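Local structure of uncharacterized protein (Bacteroides uniformis ATCC 8492, 4Q68) at residues P137-V140 and A141-K144; A194-D198 and N199-L203; L220-M223 and L224-N227. The protein is probably a cell-wall amidase of the NlpC/P60 type, cleaving N-acetylmuramoyl-L-alanine amide bonds of peptidoglycan fragments. All coordinates share one frame; numbering follows the deposited sequence. Where two conformers were deposited one is given.

All three contacts are local and follow one another along the chain: the first two turns of helix 137-150 (contact 1), the hairpin of strands 188-197 and 200-207 (contact 2) and the short helix 220-225 (contact 3). Contact 1 lies on the surface, its centre about 40 Å from that of contact 2 and about 34 Å from that of contact 3, and touches neither. Contacts 2 and 3 have centres about 14 Å apart and meet directly: Leu220 N lies 2.9 Å from Leu201 O, a probable hydrogen bond, and Met223 packs on Leu203. The helix thus lies against the main antiparallel sheet, while contact 1 lies on the opposite side of the chain's centre from contact 2, on a surface helix packed on helices 122-125 and 131-134.

Contact 1: residues P137-V140 and A141-K144; sequences PENV and AKMK
Glu138 turns CG to the side of its carbonyl carbon (chi1 -174°) and Lys142 turns CG beside its backbone N (chi1 -75°), and the two extended side chains run side by side in the same direction, one helical turn apart. Their ends form a long salt bridge, Glu138 OE2 to Lys142 NZ at 3.6 Å, and the methylene CE of Lys142 lies 4.0 Å from CG of Glu138. A water gives the ammonium a second partner: it accepts from Lys142 NZ at 3.0 Å and donates to Asn139 OD1 at 2.8 Å. The other end of that amide, ND2, is held by the backbone O of Gln132, so both ends of the Asn139 side chain have partners. Further along, Val140 CG1 meets Lys144 CE at 3.9 Å, an apolar touch at the last methylene of the lysine. Met143, a selenomethionine, bends away to pack on Leu133, Met123 and Tyr90. Beneath the side chains, four successive i to i+4 bonds run from Ala141 N to Pro137 O through Lys144 N to Val140 O. Asn139 N is taken by Ser136 OG, just ahead of Pro137: the pattern of a serine N-cap, with proline at the first helical position, characteristic of an alpha-helix start.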
loop_
_atom_site.group_PDB
_atom_site.type_symbol
_atom_site.label_atom_id
_atom_site.label_comp_id
_atom_site.label_asym_id
_atom_site.label_seq_id
_atom_site.Cartn_x
_atom_site.Cartn_y
_atom_site.Cartn_z
ATOM N N PRO A 137 14.542 22.120 0.131
ATOM C CA PRO A 137 14.122 22.434 1.487
ATOM C C PRO A 137 12.619 22.660 1.594
ATOM O O PRO A 137 12.034 22.369 2.632
ATOM C CB PRO A 137 14.916 23.701 1.811
ATOM C CG PRO A 137 16.135 23.559 0.985
ATOM C CD PRO A 137 15.670 22.964 -0.295
ATOM N N GLU A 138 11.989 23.158 0.538
ATOM C CA GLU A 138 10.558 23.361 0.573
ATOM C C GLU A 138 9.832 22.021 0.683
ATOM O O GLU A 138 8.902 21.882 1.474
ATOM C CB GLU A 138 10.067 24.143 -0.648
ATOM C CG GLU A 138 8.591 24.483 -0.538
ATOM C CD GLU A 138 8.073 25.349 -1.665
ATOM O OE1 GLU A 138 8.798 25.570 -2.649
ATOM O OE2 GLU A 138 6.929 25.831 -1.553
ATOM N N ASN A 139 10.232 21.046 -0.130
ATOM C CA ASN A 139 9.597 19.729 -0.043
ATOM C C ASN A 139 9.876 19.047 1.285
ATOM O O ASN A 139 9.014 18.377 1.826
ATOM C CB ASN A 139 9.998 18.810 -1.187
ATOM C CG ASN A 139 9.315 19.158 -2.502
ATOM O OD1 ASN A 139 8.292 19.860 -2.530
ATOM N ND2 ASN A 139 9.845 18.599 -3.595
ATOM N N VAL A 140 11.094 19.170 1.803
ATOM C CA VAL A 140 11.396 18.604 3.108
ATOM C C VAL A 140 10.476 19.198 4.180
ATOM O O VAL A 140 9.943 18.466 5.009
ATOM C CB VAL A 140 12.882 18.787 3.470
ATOM C CG1 VAL A 140 13.141 18.481 4.945
ATOM C CG2 VAL A 140 13.736 17.910 2.582
ATOM N N ALA A 141 10.286 20.513 4.168
ATOM C CA ALA A 141 9.425 21.154 5.143
ATOM C C ALA A 141 7.978 20.680 5.006
ATOM O O ALA A 141 7.305 20.433 6.010
ATOM C CB ALA A 141 9.521 22.666 5.041
ATOM N N LYS A 142 7.498 20.541 3.768
ATOM C CA LYS A 142 6.152 20.032 3.543
ATOM C C LYS A 142 6.023 18.619 4.094
ATOM O O LYS A 142 5.017 18.273 4.718
ATOM C CB LYS A 142 5.803 20.073 2.060
ATOM C CG LYS A 142 5.501 21.471 1.551
ATOM C CD LYS A 142 5.305 21.530 0.042
ATOM C CE LYS A 142 4.901 22.920 -0.419
ATOM N NZ LYS A 142 4.689 22.973 -1.866
HETATM N N MSE A 143 7.046 17.789 3.876
HETATM C CA MSE A 143 7.014 16.430 4.419
HETATM C C MSE A 143 7.031 16.421 5.943
HETATM O O MSE A 143 6.325 15.618 6.550
HETATM C CB MSE A 143 8.147 15.552 3.907
HETATM C CG MSE A 143 8.068 15.194 2.424
HETATM SE SE MSE A 143 6.331 14.516 1.822
HETATM C CE MSE A 143 6.093 13.123 3.128
ATOM N N LYS A 144 7.809 17.297 6.574
ATOM C CA LYS A 144 7.817 17.347 8.033
ATOM C C LYS A 144 6.421 17.676 8.561
ATOM O O LYS A 144 5.986 17.105 9.564
ATOM C CB LYS A 144 8.822 18.369 8.552
ATOM C CG LYS A 144 10.271 17.960 8.417
ATOM C CD LYS A 144 11.207 19.064 8.903
ATOM C CE LYS A 144 12.662 18.677 8.807
ATOM N NZ LYS A 144 13.568 19.804 9.172
HETATM O O HOH W 1 7.417 22.463 -2.882
#

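Contact 2: residues A194-D198 and N199-L203; sequences AFYAD and NKLLL
Leu201 sets its CD1 over one face of the Tyr196 ring, 4.0 Å from the centroid and 15° off the normal, a CH-pi contact across a non-hydrogen-bonded antiparallel pair. The same methyl reaches Ala194 CB at 3.8 Å, while Asn199 O lies at the ring edge. This is the tight side, where Tyr196 OH is held by Ile171 O. On the opposite face of the hairpin, the one carrying Phe195 and Leu202, Ala197 CB packs against Leu202 CD1 at 3.5 Å and also lies over a face of the Phe195 ring. Paired backbone bonds join Phe195 with Leu202 and Ala197 with Lys200; the second pair closes the type I' turn of a two-residue beta hairpin, with Asp198 and Asn199 at its corners, both with positive phi. The turn is the loose, wet end. Asp198 OD2 and Lys200 NZ stay 4.4 Å apart, too far for a direct ion pair, although the lysine bends at its last torsion (chi4 62°). Two waters fill in: one joins NZ to OD2, the other NZ to Asp198 O. A third links Asp198 OD1 to Asn199 ND2. Outward from the hairpin, Leu202 and Phe195 touch Val215 of strand 212-215, and Leu201 lies against Leu220 of helix 220-225.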
loop_
_atom_site.group_PDB
_atom_site.type_symbol
_atom_site.label_atom_id
_atom_site.label_comp_id
_atom_site.label_asym_id
_atom_site.label_seq_id
_atom_site.Cartn_x
_atom_site.Cartn_y
_atom_site.Cartn_z
ATOM N N ALA A 194 -4.479 -10.049 -0.538
ATOM C CA ALA A 194 -4.770 -11.331 0.085
ATOM C C ALA A 194 -5.345 -12.344 -0.900
ATOM O O ALA A 194 -6.245 -12.025 -1.666
ATOM C CB ALA A 194 -5.754 -11.126 1.215
ATOM N N PHE A 195 -4.847 -13.569 -0.826
ATOM C CA PHE A 195 -5.288 -14.658 -1.689
ATOM C C PHE A 195 -5.270 -15.960 -0.893
ATOM O O PHE A 195 -4.207 -16.439 -0.502
ATOM C CB PHE A 195 -4.336 -14.751 -2.882
ATOM C CG PHE A 195 -4.536 -15.963 -3.781
ATOM C CD1 PHE A 195 -5.793 -16.490 -4.039
ATOM C CD2 PHE A 195 -3.454 -16.535 -4.416
ATOM C CE1 PHE A 195 -5.951 -17.592 -4.874
ATOM C CE2 PHE A 195 -3.622 -17.630 -5.267
ATOM C CZ PHE A 195 -4.862 -18.149 -5.488
ATOM N N TYR A 196 -6.455 -16.538 -0.695
ATOM C CA TYR A 196 -6.568 -17.860 -0.085
ATOM C C TYR A 196 -6.442 -18.915 -1.174
ATOM O O TYR A 196 -7.243 -18.970 -2.110
ATOM C CB TYR A 196 -7.885 -18.030 0.644
ATOM C CG TYR A 196 -7.966 -17.282 1.950
ATOM C CD1 TYR A 196 -7.534 -17.861 3.127
ATOM C CD2 TYR A 196 -8.458 -15.984 2.006
ATOM C CE1 TYR A 196 -7.618 -17.185 4.331
ATOM C CE2 TYR A 196 -8.538 -15.294 3.208
ATOM C CZ TYR A 196 -8.126 -15.901 4.372
ATOM O OH TYR A 196 -8.198 -15.254 5.577
ATOM N N ALA A 197 -5.441 -19.775 -1.029
ATOM C CA ALA A 197 -5.196 -20.866 -1.961
ATOM C C ALA A 197 -5.188 -22.129 -1.130
ATOM O O ALA A 197 -4.325 -22.301 -0.264
ATOM C CB ALA A 197 -3.869 -20.674 -2.687
ATOM N N ASP A 198 -6.194 -22.987 -1.340
ATOM C CA ASP A 198 -6.330 -24.210 -0.574
ATOM C C ASP A 198 -6.253 -23.910 0.916
ATOM O O ASP A 198 -5.514 -24.572 1.657
ATOM C CB ASP A 198 -5.233 -25.190 -0.991
ATOM C CG ASP A 198 -5.380 -26.555 -0.342
ATOM O OD1 ASP A 198 -6.525 -26.995 -0.086
ATOM O OD2 ASP A 198 -4.336 -27.193 -0.097
ATOM N N ASN A 199 -7.027 -22.904 1.314
ATOM C CA ASN A 199 -7.151 -22.460 2.695
ATOM C C ASN A 199 -5.938 -21.784 3.334
ATOM O O ASN A 199 -6.077 -21.251 4.431
ATOM C CB ASN A 199 -7.681 -23.575 3.584
ATOM C CG ASN A 199 -9.038 -24.055 3.133
ATOM O OD1 ASN A 199 -9.949 -23.248 2.931
ATOM N ND2 ASN A 199 -9.178 -25.358 2.933
ATOM N N LYS A 200 -4.784 -21.741 2.665
ATOM C CA LYS A 200 -3.666 -20.950 3.174
ATOM C C LYS A 200 -3.853 -19.518 2.723
ATOM O O LYS A 200 -4.199 -19.268 1.569
ATOM C CB LYS A 200 -2.335 -21.472 2.658
ATOM C CG LYS A 200 -2.062 -22.870 3.137
ATOM C CD LYS A 200 -0.728 -23.407 2.664
ATOM C CE LYS A 200 -0.420 -24.769 3.270
ATOM N NZ LYS A 200 -1.417 -25.780 2.859
ATOM N N LEU A 201 -3.612 -18.567 3.624
ATOM C CA LEU A 201 -3.598 -17.161 3.255
ATOM C C LEU A 201 -2.221 -16.799 2.719
ATOM O O LEU A 201 -1.237 -16.738 3.468
ATOM C CB LEU A 201 -3.964 -16.281 4.436
ATOM C CG LEU A 201 -3.836 -14.779 4.193
ATOM C CD1 LEU A 201 -4.705 -14.291 3.045
ATOM C CD2 LEU A 201 -4.162 -14.025 5.461
ATOM N N LEU A 202 -2.183 -16.612 1.395
ATOM C CA LEU A 202 -1.016 -16.203 0.633
ATOM C C LEU A 202 -1.146 -14.730 0.270
ATOM O O LEU A 202 -2.165 -14.087 0.514
ATOM C CB LEU A 202 -0.877 -17.040 -0.646
ATOM C CG LEU A 202 -0.978 -18.549 -0.502
ATOM C CD1 LEU A 202 -0.763 -19.205 -1.843
ATOM C CD2 LEU A 202 0.014 -19.075 0.536
ATOM N N LEU A 203 -0.074 -14.187 -0.286
ATOM C CA LEU A 203 -0.057 -12.812 -0.754
ATOM C C LEU A 203 0.303 -12.758 -2.235
ATOM O O LEU A 203 1.273 -13.392 -2.666
ATOM C CB LEU A 203 0.962 -12.005 0.052
ATOM C CG LEU A 203 0.782 -10.497 0.003
ATOM C CD1 LEU A 203 -0.454 -10.084 0.785
ATOM C CD2 LEU A 203 2.008 -9.791 0.559
HETATM O O HOH W 2 -1.927 -25.819 0.087
HETATM O O HOH W 3 -4.100 -24.918 4.175
HETATM O O HOH W 4 -6.791 -27.094 2.800
#

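Contact 3: residues L220-M223 and L224-N227; sequences LSQM and LKDN
Leu224 bends back over the preceding turn of its helix, its CG 3.3 Å from Leu220 O and 4.3 Å from Leu220 CD1. That carbonyl also takes the Leu224 N-H at 3.0 Å, so backbone N-H and side chain both meet the same oxygen. Leu224 CG stands anti to its carbonyl carbon (chi1 -59°), which places the branch beside its own N and hence over Leu220 O. One step on, Lys225 N reaches Ser221 O at 3.1 Å, and Asp226 N reaches Gln222 O at 2.9 Å with a more bent N-H...O angle of 149°. Asp226 CB lies 3.4 Å from that last carbonyl oxygen, Gln222 O, and the Gln222 and Asp226 side chains pass each other at an angle. This is a short amphipathic alpha-helix lying against the antiparallel sheet of the NlpC/P60-like domain, with Leu220 and Leu224 on its buried face and Lys225 exposed. Leu220 sits on Ile177 and Leu224 on Ile179, so both leucines face the sheet, Leu220 also meeting the loop at Leu163. Met223 (selenomethionine, in one of two conformers) extends that apolar face over His205 of strand 200-207. At the C-terminal end Asn227 N bonds to Leu224 O at 3.2 Å, an oxygen that also receives Lys160 NZ, and Asn227 OD1 accepts from Lys229 N where the chain turns away toward strand 230-238.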
loop_
_atom_site.group_PDB
_atom_site.type_symbol
_atom_site.label_atom_id
_atom_site.label_comp_id
_atom_site.label_asym_id
_atom_site.label_seq_id
_atom_site.Cartn_x
_atom_site.Cartn_y
_atom_site.Cartn_z
ATOM N N LEU A 220 1.371 -15.807 4.174
ATOM C CA LEU A 220 1.654 -14.481 4.705
ATOM C C LEU A 220 2.229 -14.555 6.130
ATOM O O LEU A 220 3.167 -13.827 6.458
ATOM C CB LEU A 220 0.384 -13.630 4.649
ATOM C CG LEU A 220 0.463 -12.211 5.203
ATOM C CD1 LEU A 220 1.535 -11.380 4.561
ATOM C CD2 LEU A 220 -0.903 -11.542 5.073
ATOM N N SER A 221 1.689 -15.441 6.962
ATOM C CA SER A 221 2.200 -15.612 8.314
ATOM C C SER A 221 3.700 -15.901 8.309
ATOM O O SER A 221 4.437 -15.406 9.164
ATOM C CB SER A 221 1.464 -16.748 9.019
ATOM O OG SER A 221 1.542 -17.938 8.254
ATOM N N GLN A 222 4.151 -16.751 7.384
ATOM C CA GLN A 222 5.567 -17.110 7.282
ATOM C C GLN A 222 6.393 -15.946 6.744
ATOM O O GLN A 222 7.519 -15.721 7.182
ATOM C CB GLN A 222 5.753 -18.342 6.386
ATOM C CG GLN A 222 7.166 -18.909 6.387
ATOM C CD GLN A 222 7.556 -19.506 7.700
ATOM O OE1 GLN A 222 8.646 -19.225 8.237
ATOM N NE2 GLN A 222 6.691 -20.335 8.240
HETATM N N MSE A 223 5.858 -15.229 5.761
HETATM C CA MSE A 223 6.541 -14.033 5.259
HETATM C C MSE A 223 6.847 -13.092 6.409
HETATM O O MSE A 223 7.952 -12.537 6.508
HETATM C CB MSE A 223 5.671 -13.296 4.248
HETATM C CG MSE A 223 5.424 -14.044 2.949
HETATM SE SE MSE A 223 4.267 -13.042 1.747
HETATM C CE MSE A 223 5.364 -11.443 1.523
ATOM N N LEU A 224 5.878 -12.900 7.291
ATOM C CA LEU A 224 6.080 -12.022 8.437
ATOM C C LEU A 224 7.128 -12.598 9.395
ATOM O O LEU A 224 8.025 -11.892 9.840
ATOM C CB LEU A 224 4.756 -11.774 9.163
ATOM C CG LEU A 224 3.638 -11.130 8.335
ATOM C CD1 LEU A 224 2.343 -11.114 9.104
ATOM C CD2 LEU A 224 3.996 -9.708 7.920
ATOM N N LYS A 225 7.034 -13.884 9.693
ATOM C CA LYS A 225 7.983 -14.535 10.592
ATOM C C LYS A 225 9.422 -14.370 10.088
ATOM O O LYS A 225 10.348 -14.198 10.881
ATOM C CB LYS A 225 7.609 -16.020 10.714
ATOM C CG LYS A 225 8.234 -16.775 11.867
ATOM C CD LYS A 225 7.597 -18.160 12.024
ATOM C CE LYS A 225 8.289 -18.988 13.098
ATOM N NZ LYS A 225 7.433 -20.111 13.568
ATOM N N ASP A 226 9.601 -14.469 8.778
ATOM C CA ASP A 226 10.930 -14.460 8.169
ATOM C C ASP A 226 11.636 -13.117 8.121
ATOM O O ASP A 226 12.810 -13.068 7.765
ATOM C CB ASP A 226 10.844 -15.002 6.738
ATOM C CG ASP A 226 10.504 -16.483 6.686
ATOM O OD1 ASP A 226 10.630 -17.186 7.716
ATOM O OD2 ASP A 226 10.090 -16.935 5.602
ATOM N N ASN A 227 10.942 -12.032 8.441
ATOM C CA ASN A 227 11.559 -10.711 8.478
ATOM C C ASN A 227 11.383 -10.127 9.859
ATOM O O ASN A 227 10.279 -9.787 10.261
ATOM C CB ASN A 227 10.974 -9.780 7.414
ATOM C CG ASN A 227 11.772 -8.499 7.275
ATOM O OD1 ASN A 227 12.335 -7.991 8.245
ATOM N ND2 ASN A 227 11.838 -7.975 6.060
#